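Local coordinates for protein putative dehydrogenase (Pseudomonas fluorescens, PDB 6UUG) that acts as the flavin-dependent methanesulfinate monooxygenase MsuC of bacterial sulfur assimilation, built on an acyl-CoA dehydrogenase-like fold and probably working with a reduced flavin, at residues T76-L81 and E123-W128; F268-Q273 and L374-H379; L276-V281 and G366-H371. All blocks are in the same frame, centred on the assembly; numbering follows the deposited sequence.

In the fold
Along the chain the 76-81/123-128 contact closes before the other two open, and it lies on the opposite side of the chain's centre, about 39 Å from contact 2 and about 50 Å from contact 3, centre to centre. It belongs to the N-terminal helical part of the acyl-CoA dehydrogenase-like fold. Contacts 2 and 3 both fall in the C-terminal helical part and share helix 247-277, with centres about 11 Å apart. Contact 3 is nested inside the loop closed by contact 2, and Leu-374 and Leu-376 pack on the backbone of Ser-369. Together these two tie the chain between helices 362-365 and 378-386 to the last turns and the end of helix 247-277.

Contact 1. Residues T76-L81 and E123-W128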
loop_
_atom_site.group_PDB
_atom_site.type_symbol
_atom_site.label_atom_id
_atom_site.label_comp_id
_atom_site.label_asym_id
_atom_site.label_seq_id
_atom_site.Cartn_x
_atom_site.Cartn_y
_atom_site.Cartn_z
ATOM N N THR A 76 -31.303 -34.474 -4.519
ATOM C CA THR A 76 -31.430 -35.750 -5.218
ATOM C C THR A 76 -32.887 -36.179 -5.331
ATOM O O THR A 76 -33.247 -36.896 -6.271
ATOM C CB THR A 76 -30.607 -36.844 -4.519
ATOM O OG1 THR A 76 -31.040 -36.996 -3.165
ATOM C CG2 THR A 76 -29.116 -36.498 -4.542
ATOM N N ARG A 77 -33.742 -35.738 -4.408
ATOM C CA ARG A 77 -35.149 -36.121 -4.490
ATOM C C ARG A 77 -35.864 -35.527 -5.696
ATOM O O ARG A 77 -36.986 -35.948 -5.993
ATOM C CB ARG A 77 -35.887 -35.724 -3.222
ATOM C CG ARG A 77 -35.928 -34.255 -2.959
ATOM C CD ARG A 77 -36.771 -33.992 -1.732
ATOM N NE ARG A 77 -38.167 -34.313 -1.992
ATOM C CZ ARG A 77 -39.167 -34.014 -1.171
ATOM N NH1 ARG A 77 -38.922 -33.387 -0.029
ATOM N NH2 ARG A 77 -40.412 -34.342 -1.493
ATOM N N TYR A 78 -35.262 -34.563 -6.389
ATOM C CA TYR A 78 -35.829 -34.045 -7.627
ATOM C C TYR A 78 -35.012 -34.443 -8.843
ATOM O O TYR A 78 -35.262 -33.940 -9.943
ATOM C CB TYR A 78 -35.972 -32.520 -7.548
ATOM C CG TYR A 78 -36.689 -32.059 -6.302
ATOM C CD1 TYR A 78 -38.054 -32.284 -6.137
ATOM C CD2 TYR A 78 -35.999 -31.434 -5.266
ATOM C CE1 TYR A 78 -38.704 -31.869 -4.992
ATOM C CE2 TYR A 78 -36.640 -31.019 -4.127
ATOM C CZ TYR A 78 -37.992 -31.246 -3.988
ATOM O OH TYR A 78 -38.632 -30.827 -2.851
ATOM N N GLY A 79 -34.038 -35.328 -8.674
ATOM C CA GLY A 79 -33.222 -35.783 -9.775
ATOM C C GLY A 79 -31.862 -35.129 -9.878
ATOM O O GLY A 79 -31.117 -35.445 -10.812
ATOM N N GLY A 80 -31.510 -34.246 -8.944
ATOM C CA GLY A 80 -30.246 -33.542 -8.979
ATOM C C GLY A 80 -29.158 -34.269 -8.212
ATOM O O GLY A 80 -29.315 -35.416 -7.787
ATOM N N LEU A 81 -28.031 -33.573 -8.020
ATOM C CA LEU A 81 -26.871 -34.171 -7.364
ATOM C C LEU A 81 -26.811 -33.884 -5.866
ATOM O O LEU A 81 -26.045 -34.541 -5.156
ATOM C CB LEU A 81 -25.573 -33.701 -8.045
ATOM C CG LEU A 81 -25.409 -34.056 -9.531
ATOM C CD1 LEU A 81 -24.118 -33.493 -10.117
ATOM C CD2 LEU A 81 -25.456 -35.573 -9.723
ATOM N N GLU A 123 -45.073 -25.860 -5.334
ATOM C CA GLU A 123 -45.737 -26.279 -6.565
ATOM C C GLU A 123 -45.146 -25.608 -7.793
ATOM O O GLU A 123 -45.403 -26.056 -8.917
ATOM C CB GLU A 123 -47.236 -25.976 -6.501
ATOM C CG GLU A 123 -47.850 -26.203 -5.137
ATOM C CD GLU A 123 -47.888 -24.931 -4.314
ATOM O OE1 GLU A 123 -48.676 -24.023 -4.669
ATOM O OE2 GLU A 123 -47.120 -24.838 -3.327
ATOM N N GLN A 124 -44.374 -24.537 -7.608
ATOM C CA GLN A 124 -43.678 -23.886 -8.707
ATOM C C GLN A 124 -42.253 -24.404 -8.867
ATOM O O GLN A 124 -41.878 -24.867 -9.948
ATOM C CB GLN A 124 -43.668 -22.371 -8.490
ATOM C CG GLN A 124 -45.045 -21.765 -8.416
ATOM C CD GLN A 124 -45.003 -20.313 -8.017
ATOM O OE1 GLN A 124 -45.037 -19.980 -6.833
ATOM N NE2 GLN A 124 -44.921 -19.436 -9.006
ATOM N N TRP A 125 -41.447 -24.354 -7.804
ATOM C CA TRP A 125 -40.031 -24.652 -7.995
ATOM C C TRP A 125 -39.740 -26.150 -8.042
ATOM O O TRP A 125 -38.777 -26.558 -8.700
ATOM C CB TRP A 125 -39.180 -23.952 -6.925
ATOM C CG TRP A 125 -39.439 -24.310 -5.478
ATOM C CD1 TRP A 125 -40.153 -23.585 -4.575
ATOM C CD2 TRP A 125 -38.925 -25.443 -4.762
ATOM N NE1 TRP A 125 -40.128 -24.199 -3.344
ATOM C CE2 TRP A 125 -39.389 -25.345 -3.436
ATOM C CE3 TRP A 125 -38.119 -26.531 -5.116
ATOM C CZ2 TRP A 125 -39.082 -26.296 -2.461
ATOM C CZ3 TRP A 125 -37.811 -27.473 -4.149
ATOM C CH2 TRP A 125 -38.290 -27.349 -2.836
ATOM N N GLN A 126 -40.566 -26.992 -7.407
ATOM C CA GLN A 126 -40.303 -28.429 -7.487
ATOM C C GLN A 126 -40.407 -28.947 -8.917
ATOM O O GLN A 126 -39.470 -29.633 -9.366
ATOM C CB GLN A 126 -41.217 -29.196 -6.518
ATOM C CG GLN A 126 -40.895 -28.961 -5.043
ATOM C CD GLN A 126 -41.732 -29.813 -4.102
ATOM O OE1 GLN A 126 -41.271 -30.214 -3.031
ATOM N NE2 GLN A 126 -42.969 -30.090 -4.496
ATOM N N PRO A 127 -41.457 -28.645 -9.694
ATOM C CA PRO A 127 -41.432 -29.034 -11.116
ATOM C C PRO A 127 -40.280 -28.413 -11.888
ATOM O O PRO A 127 -39.690 -29.069 -12.755
ATOM C CB PRO A 127 -42.789 -28.540 -11.643
ATOM C CG PRO A 127 -43.649 -28.426 -10.449
ATOM C CD PRO A 127 -42.744 -28.022 -9.326
ATOM N N TRP A 128 -39.944 -27.154 -11.608
ATOM C CA TRP A 128 -38.818 -26.536 -12.305
ATOM C C TRP A 128 -37.518 -27.278 -12.020
ATOM O O TRP A 128 -36.701 -27.471 -12.930
ATOM C CB TRP A 128 -38.704 -25.062 -11.918
ATOM C CG TRP A 128 -39.680 -24.188 -12.656
ATOM C CD1 TRP A 128 -40.155 -24.379 -13.927
ATOM C CD2 TRP A 128 -40.297 -22.990 -12.173
ATOM N NE1 TRP A 128 -41.028 -23.367 -14.261
ATOM C CE2 TRP A 128 -41.136 -22.508 -13.198
ATOM C CE3 TRP A 128 -40.225 -22.281 -10.967
ATOM C CZ2 TRP A 128 -41.899 -21.353 -13.052
ATOM C CZ3 TRP A 128 -40.977 -21.136 -10.825
ATOM C CH2 TRP A 128 -41.805 -20.678 -11.863
#
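Tyr-78 CG stands anti to its own carbonyl carbon (chi1 -51°), which carries the phenol across to helix 122-135, while Gln-126, with a first torsion of the same kind and an extended chain beyond CG, sends its amide out to meet it. Trp-125 comes by another route: its CG sits between backbone N and carbonyl carbon (chi1 61°), and this swings the indole round so that its six-membered ring borders the tyrosine. The hydroxyl of Tyr-78 donates to the amide oxygen of Gln-126, OH to OE1 2.7 Å. The donor is tilted from the plane of that carbonyl, and phenol ring and amide are set obliquely to each other. Next to this bond the aliphatic part of the glutamine lies close to the ring, CG of Gln-126 being 3.6 Å from CE1 of Tyr-78. CG of Gln-126 also lies over one face of the Trp-125 indole, off toward the rim, and so touches both aromatic side chains where they meet.

Trp-125 turns an edge to the face of Tyr-78 in an offset edge-to-face pair, centroids 5.6 Å apart and planes at 78°. The closest carbons are CZ3 of Trp-125 and CE2 of Tyr-78, at 3.7 Å. A phenylalanine in place of Tyr-78 would probably leave OE1 of Gln-126 without its donor and the amide freer to turn.

Further along the same helix Phe-129 and Glu-130 also touch Tyr-78, while Trp-125 packs on Val-116 and Arg-117 of helix 100-119. This is loop-on-helix packing in the N-terminal helical domain of an acyl-CoA dehydrogenase-like fold: a short 3-10 turn between helices 58-67 and 85-96 laid against helix 122-135.

Contact 2. Residues F268-Q273 and L374-H379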
loop_
_atom_site.group_PDB
_atom_site.type_symbol
_atom_site.label_atom_id
_atom_site.label_comp_id
_atom_site.label_asym_id
_atom_site.label_seq_id
_atom_site.Cartn_x
_atom_site.Cartn_y
_atom_site.Cartn_z
ATOM N N PHE A 268 -2.154 -16.947 -10.527
ATOM C CA PHE A 268 -0.981 -17.361 -9.772
ATOM C C PHE A 268 -0.361 -18.618 -10.369
ATOM O O PHE A 268 0.856 -18.687 -10.565
ATOM C CB PHE A 268 -1.379 -17.602 -8.313
ATOM C CG PHE A 268 -0.327 -18.287 -7.486
ATOM C CD1 PHE A 268 0.648 -17.550 -6.829
ATOM C CD2 PHE A 268 -0.357 -19.669 -7.309
ATOM C CE1 PHE A 268 1.623 -18.183 -6.037
ATOM C CE2 PHE A 268 0.601 -20.308 -6.514
ATOM C CZ PHE A 268 1.593 -19.562 -5.883
ATOM N N GLU A 269 -1.186 -19.629 -10.652
ATOM C CA GLU A 269 -0.628 -20.868 -11.189
ATOM C C GLU A 269 -0.026 -20.648 -12.573
ATOM O O GLU A 269 1.019 -21.223 -12.898
ATOM C CB GLU A 269 -1.689 -21.962 -11.222
ATOM C CG GLU A 269 -1.140 -23.322 -11.681
ATOM C CD GLU A 269 0.098 -23.785 -10.903
ATOM O OE1 GLU A 269 0.222 -23.505 -9.688
ATOM O OE2 GLU A 269 0.957 -24.446 -11.521
ATOM N N GLU A 270 -0.657 -19.819 -13.402
ATOM C CA GLU A 270 -0.093 -19.573 -14.727
ATOM C C GLU A 270 1.240 -18.840 -14.619
ATOM O O GLU A 270 2.182 -19.137 -15.364
ATOM C CB GLU A 270 -1.087 -18.789 -15.592
ATOM C CG GLU A 270 -0.646 -18.644 -17.053
ATOM C CD GLU A 270 -1.766 -18.190 -17.992
ATOM O OE1 GLU A 270 -2.771 -17.639 -17.515
ATOM O OE2 GLU A 270 -1.634 -18.390 -19.217
ATOM N N ALA A 271 1.342 -17.892 -13.682
ATOM C CA ALA A 271 2.593 -17.177 -13.461
ATOM C C ALA A 271 3.687 -18.125 -12.984
ATOM O O ALA A 271 4.828 -18.061 -13.456
ATOM C CB ALA A 271 2.377 -16.043 -12.455
ATOM N N ARG A 272 3.355 -18.994 -12.021
ATOM C CA ARG A 272 4.280 -20.024 -11.565
ATOM C C ARG A 272 4.880 -20.779 -12.741
ATOM O O ARG A 272 6.100 -20.936 -12.844
ATOM C CB ARG A 272 3.551 -21.025 -10.662
ATOM C CG ARG A 272 3.591 -20.772 -9.184
ATOM C CD ARG A 272 3.123 -22.047 -8.448
ATOM N NE ARG A 272 4.202 -23.018 -8.288
ATOM C CZ ARG A 272 4.254 -24.216 -8.869
ATOM N NH1 ARG A 272 3.269 -24.632 -9.656
ATOM N NH2 ARG A 272 5.297 -25.007 -8.647
ATOM N N GLN A 273 4.023 -21.300 -13.614
ATOM C CA GLN A 273 4.526 -22.089 -14.733
ATOM C C GLN A 273 5.447 -21.249 -15.600
ATOM O O GLN A 273 6.505 -21.719 -16.031
ATOM C CB GLN A 273 3.361 -22.652 -15.557
ATOM C CG GLN A 273 2.491 -23.655 -14.816
ATOM C CD GLN A 273 3.269 -24.879 -14.377
ATOM O OE1 GLN A 273 4.168 -25.339 -15.084
ATOM N NE2 GLN A 273 2.938 -25.408 -13.199
ATOM N N LEU A 374 -0.415 -15.075 -25.421
ATOM C CA LEU A 374 -0.595 -15.617 -24.084
ATOM C C LEU A 374 -1.792 -15.015 -23.363
ATOM O O LEU A 374 -2.395 -15.700 -22.525
ATOM C CB LEU A 374 0.669 -15.381 -23.251
ATOM C CG LEU A 374 1.982 -15.934 -23.807
ATOM C CD1 LEU A 374 3.160 -15.438 -22.984
ATOM C CD2 LEU A 374 1.932 -17.451 -23.800
ATOM N N ARG A 375 -2.147 -13.765 -23.684
ATOM C CA ARG A 375 -3.225 -13.010 -23.023
ATOM C C ARG A 375 -3.198 -13.204 -21.505
ATOM O O ARG A 375 -4.216 -13.454 -20.855
ATOM C CB ARG A 375 -4.590 -13.384 -23.603
ATOM C CG ARG A 375 -4.648 -13.220 -25.122
ATOM C CD ARG A 375 -5.971 -13.635 -25.722
ATOM N NE ARG A 375 -7.009 -12.652 -25.451
ATOM C CZ ARG A 375 -7.174 -11.532 -26.146
ATOM N NH1 ARG A 375 -6.363 -11.249 -27.160
ATOM N NH2 ARG A 375 -8.150 -10.694 -25.819
ATOM N N LEU A 376 -1.999 -13.078 -20.937
ATOM C CA LEU A 376 -1.842 -13.233 -19.495
ATOM C C LEU A 376 -2.560 -12.130 -18.721
ATOM O O LEU A 376 -2.879 -12.322 -17.540
ATOM C CB LEU A 376 -0.351 -13.270 -19.149
ATOM C CG LEU A 376 0.102 -13.608 -17.735
ATOM C CD1 LEU A 376 -0.445 -14.955 -17.263
ATOM C CD2 LEU A 376 1.622 -13.592 -17.697
ATOM N N ASP A 377 -2.857 -11.001 -19.374
ATOM C CA ASP A 377 -3.634 -9.923 -18.772
ATOM C C ASP A 377 -5.114 -10.242 -18.654
ATOM O O ASP A 377 -5.843 -9.447 -18.051
ATOM C CB ASP A 377 -3.479 -8.634 -19.596
ATOM C CG ASP A 377 -4.059 -8.765 -21.001
ATOM O OD1 ASP A 377 -3.831 -9.819 -21.629
ATOM O OD2 ASP A 377 -4.757 -7.829 -21.483
ATOM N N ARG A 378 -5.587 -11.358 -19.225
ATOM C CA ARG A 378 -7.021 -11.646 -19.175
ATOM C C ARG A 378 -7.513 -11.817 -17.736
ATOM O O ARG A 378 -8.637 -11.410 -17.416
ATOM C CB ARG A 378 -7.352 -12.885 -20.026
ATOM C CG ARG A 378 -6.947 -14.244 -19.437
ATOM C CD ARG A 378 -7.061 -15.367 -20.479
ATOM N NE ARG A 378 -6.745 -16.676 -19.902
ATOM C CZ ARG A 378 -5.507 -17.085 -19.638
ATOM N NH1 ARG A 378 -4.469 -16.297 -19.910
ATOM N NH2 ARG A 378 -5.296 -18.283 -19.104
ATOM N N HIS A 379 -6.684 -12.378 -16.853
ATOM C CA HIS A 379 -7.087 -12.496 -15.454
ATOM C C HIS A 379 -7.326 -11.120 -14.851
ATOM O O HIS A 379 -8.371 -10.873 -14.248
ATOM C CB HIS A 379 -6.028 -13.242 -14.642
ATOM C CG HIS A 379 -5.616 -14.554 -15.238
ATOM N ND1 HIS A 379 -6.457 -15.645 -15.289
ATOM C CD2 HIS A 379 -4.442 -14.955 -15.783
ATOM C CE1 HIS A 379 -5.822 -16.659 -15.853
ATOM N NE2 HIS A 379 -4.600 -16.266 -16.166
HETATM O O HOH W 1 -1.814 -17.878 -21.580
#
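The His-379 ring presents its edge to the carboxylate of Glu-270, with OE1 close to the ring plane, while CG of the neighbouring Arg-378 lies over the centre of one ring face. The guanidinium of Arg-378 in turn has NE2 of His-379 above one face, off toward the rim, and Glu-270 OE2 in plane at its edge. This largely buried His-carboxylate pair with an added arginine lies in the C-terminal helical domain of the acyl-CoA dehydrogenase-like fold, where it ties helix 247-277 to the start of helix 378-386.

Glu-270 reaches across because its CG is anti to the backbone N (chi1 -173°) and the chain beyond stays extended. Its OE1 gathers the bonds. NE2 of His-379 donates to it at 2.7 Å and 173°, almost straight and nearly along the C-O axis, with ring and carboxylate planes steeply turned against each other. Arg-378 forms a salt bridge to Glu-270 through two weak, bent hydrogen bonds to OE1, the shorter from NH2 at 3.1 Å. The straight histidine bond probably orients the carboxylate more than the weak arginine bonds do, and the added positive charge would probably help keep Glu-270 ionised.

Beside the carboxylate, CD1 of Leu-376 packs on the glutamate stem, 3.7 Å from its CG, the two side chains running antiparallel past one another. Leu-376 also rests on Phe-362 and Thr-365 of helix 362-365, and Val-48 and Asp-51 of helix 32-53 touch Arg-378.

A type I turn from Arg-375 to Arg-378 places the arginine. Within it, O of Arg-375 accepts from N and from NH1 of Arg-378 on opposite faces of its carbonyl plane, the NH1 bond being 3.0 Å long and 158° at the hydrogen.

Contact 3. Residues L276-V281 and G366-H371; sequences LSETRV and GARSTH
Glu-278, the first residue to leave helical angles at the end of helix 247-277, meets Arg-368 twice, through its backbone and through its side chain. Its carbonyl O takes a hydrogen bond from NH1 of Arg-368 at 2.8 Å, with the donor standing above the carbonyl plane. Its side chain, bent at chi2 (-73°), brings OE1 to 3.6 Å from NH2 of Arg-368, a long salt bridge. Carboxylate and guanidinium planes are somewhat turned from each other, and a bend at chi3 (58°) in Arg-368 helps set its head in this place.

At Thr-279 the backbone passes closest to the other segment, its CA 6.3 Å from CA of Gly-366. The threonine hydroxyl bonds to the carbonyl of Thr-365, which ties this part of the segment to the end of helix 362-365. Positive phi at Gly-366 turns the chain out of that helix, and its carbonyl O accepts from both N and OG of Ser-369.

Arg-280 then extends from CG to NE and lays its guanidinium flat on that of Arg-368, centres 4.4 Å apart and planes at 21°. Its backbone N shares a water with NH1 of Arg-368, which adds a water bridge beside the stack. The 366-371 segment also meets another chain, Thr-370 bonding to Asn-210 of the third subunit.

Two like charges stacked at the surface probably carry a cost. Solvent probably eases it, and the carbonyl of Glu-278 at the edge of Arg-368, with its carboxylate nearby, probably offsets it while Arg-280 occupies the face.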
loop_
_atom_site.group_PDB
_atom_site.type_symbol
_atom_site.label_atom_id
_atom_site.label_comp_id
_atom_site.label_asym_id
_atom_site.label_seq_id
_atom_site.Cartn_x
_atom_site.Cartn_y
_atom_site.Cartn_z
ATOM N N LEU A 276 8.925 -20.518 -13.926
ATOM C CA LEU A 276 9.775 -21.700 -13.888
ATOM C C LEU A 276 10.191 -22.192 -15.271
ATOM O O LEU A 276 11.178 -22.927 -15.372
ATOM C CB LEU A 276 9.058 -22.825 -13.144
ATOM C CG LEU A 276 8.733 -22.527 -11.678
ATOM C CD1 LEU A 276 7.901 -23.647 -11.061
ATOM C CD2 LEU A 276 10.028 -22.301 -10.902
ATOM N N SER A 277 9.475 -21.809 -16.326
ATOM C CA SER A 277 9.669 -22.364 -17.664
ATOM C C SER A 277 10.324 -21.407 -18.644
ATOM O O SER A 277 11.119 -21.845 -19.480
ATOM C CB SER A 277 8.324 -22.816 -18.254
ATOM O OG SER A 277 7.675 -23.756 -17.408
ATOM N N GLU A 278 10.005 -20.111 -18.573
ATOM C CA GLU A 278 10.337 -19.186 -19.655
ATOM C C GLU A 278 11.097 -17.942 -19.198
ATOM O O GLU A 278 11.857 -17.359 -19.980
ATOM C CB GLU A 278 9.054 -18.756 -20.378
ATOM C CG GLU A 278 8.211 -19.905 -20.910
ATOM C CD GLU A 278 8.827 -20.569 -22.135
ATOM O OE1 GLU A 278 9.626 -19.905 -22.831
ATOM O OE2 GLU A 278 8.513 -21.755 -22.394
ATOM N N THR A 279 10.886 -17.506 -17.957
ATOM C CA THR A 279 11.472 -16.251 -17.499
ATOM C C THR A 279 12.988 -16.384 -17.374
ATOM O O THR A 279 13.497 -17.386 -16.862
ATOM C CB THR A 279 10.852 -15.834 -16.159
ATOM O OG1 THR A 279 9.427 -15.732 -16.306
ATOM C CG2 THR A 279 11.399 -14.490 -15.685
ATOM N N ARG A 280 13.709 -15.375 -17.855
ATOM C CA ARG A 280 15.156 -15.310 -17.722
ATOM C C ARG A 280 15.525 -14.375 -16.577
ATOM O O ARG A 280 14.857 -13.364 -16.333
ATOM C CB ARG A 280 15.805 -14.832 -19.026
ATOM C CG ARG A 280 15.361 -15.614 -20.256
ATOM C CD ARG A 280 15.885 -14.979 -21.538
ATOM N NE ARG A 280 15.430 -15.689 -22.733
ATOM C CZ ARG A 280 15.633 -15.268 -23.978
ATOM N NH1 ARG A 280 16.283 -14.134 -24.202
ATOM N NH2 ARG A 280 15.182 -15.980 -25.004
ATOM N N VAL A 281 16.598 -14.727 -15.866
ATOM C CA VAL A 281 17.053 -13.907 -14.751
ATOM C C VAL A 281 17.602 -12.587 -15.285
ATOM O O VAL A 281 18.183 -12.529 -16.380
ATOM C CB VAL A 281 18.092 -14.676 -13.912
ATOM C CG1 VAL A 281 19.509 -14.449 -14.427
ATOM C CG2 VAL A 281 17.978 -14.320 -12.433
ATOM N N GLY A 366 7.812 -11.329 -16.363
ATOM C CA GLY A 366 8.800 -10.563 -17.110
ATOM C C GLY A 366 8.304 -10.054 -18.454
ATOM O O GLY A 366 7.151 -10.245 -18.858
ATOM N N ALA A 367 9.241 -9.420 -19.172
ATOM C CA ALA A 367 8.896 -8.618 -20.342
ATOM C C ALA A 367 8.354 -9.456 -21.496
ATOM O O ALA A 367 7.575 -8.951 -22.309
ATOM C CB ALA A 367 10.117 -7.819 -20.809
ATOM N N ARG A 368 8.755 -10.721 -21.601
ATOM C CA ARG A 368 8.257 -11.549 -22.692
ATOM C C ARG A 368 6.866 -12.122 -22.424
ATOM O O ARG A 368 6.239 -12.650 -23.350
ATOM C CB ARG A 368 9.265 -12.672 -22.979
ATOM C CG ARG A 368 10.538 -12.179 -23.688
ATOM C CD ARG A 368 11.752 -13.074 -23.433
ATOM N NE ARG A 368 11.533 -14.458 -23.851
ATOM C CZ ARG A 368 11.300 -15.470 -23.016
ATOM N NH1 ARG A 368 11.260 -15.262 -21.704
ATOM N NH2 ARG A 368 11.114 -16.695 -23.493
ATOM N N SER A 369 6.355 -12.009 -21.197
ATOM C CA SER A 369 5.075 -12.618 -20.842
ATOM C C SER A 369 3.875 -11.788 -21.276
ATOM O O SER A 369 2.733 -12.236 -21.096
ATOM C CB SER A 369 5.003 -12.862 -19.325
ATOM O OG SER A 369 4.984 -11.644 -18.593
ATOM N N THR A 370 4.103 -10.596 -21.826
ATOM C CA THR A 370 3.041 -9.746 -22.349
ATOM C C THR A 370 2.692 -10.057 -23.802
ATOM O O THR A 370 1.862 -9.354 -24.386
ATOM C CB THR A 370 3.434 -8.269 -22.218
ATOM O OG1 THR A 370 4.688 -8.047 -22.878
ATOM C CG2 THR A 370 3.564 -7.891 -20.747
ATOM N N HIS A 371 3.304 -11.084 -24.391
ATOM C CA HIS A 371 2.951 -11.506 -25.741
ATOM C C HIS A 371 1.446 -11.713 -25.857
ATOM O O HIS A 371 0.824 -12.337 -24.991
ATOM C CB HIS A 371 3.696 -12.797 -26.091
ATOM C CG HIS A 371 3.749 -13.088 -27.561
ATOM N ND1 HIS A 371 2.626 -13.109 -28.359
ATOM C CD2 HIS A 371 4.793 -13.370 -28.376
ATOM C CE1 HIS A 371 2.974 -13.385 -29.604
ATOM N NE2 HIS A 371 4.285 -13.549 -29.641
HETATM O O HOH W 2 12.319 -13.418 -19.675
#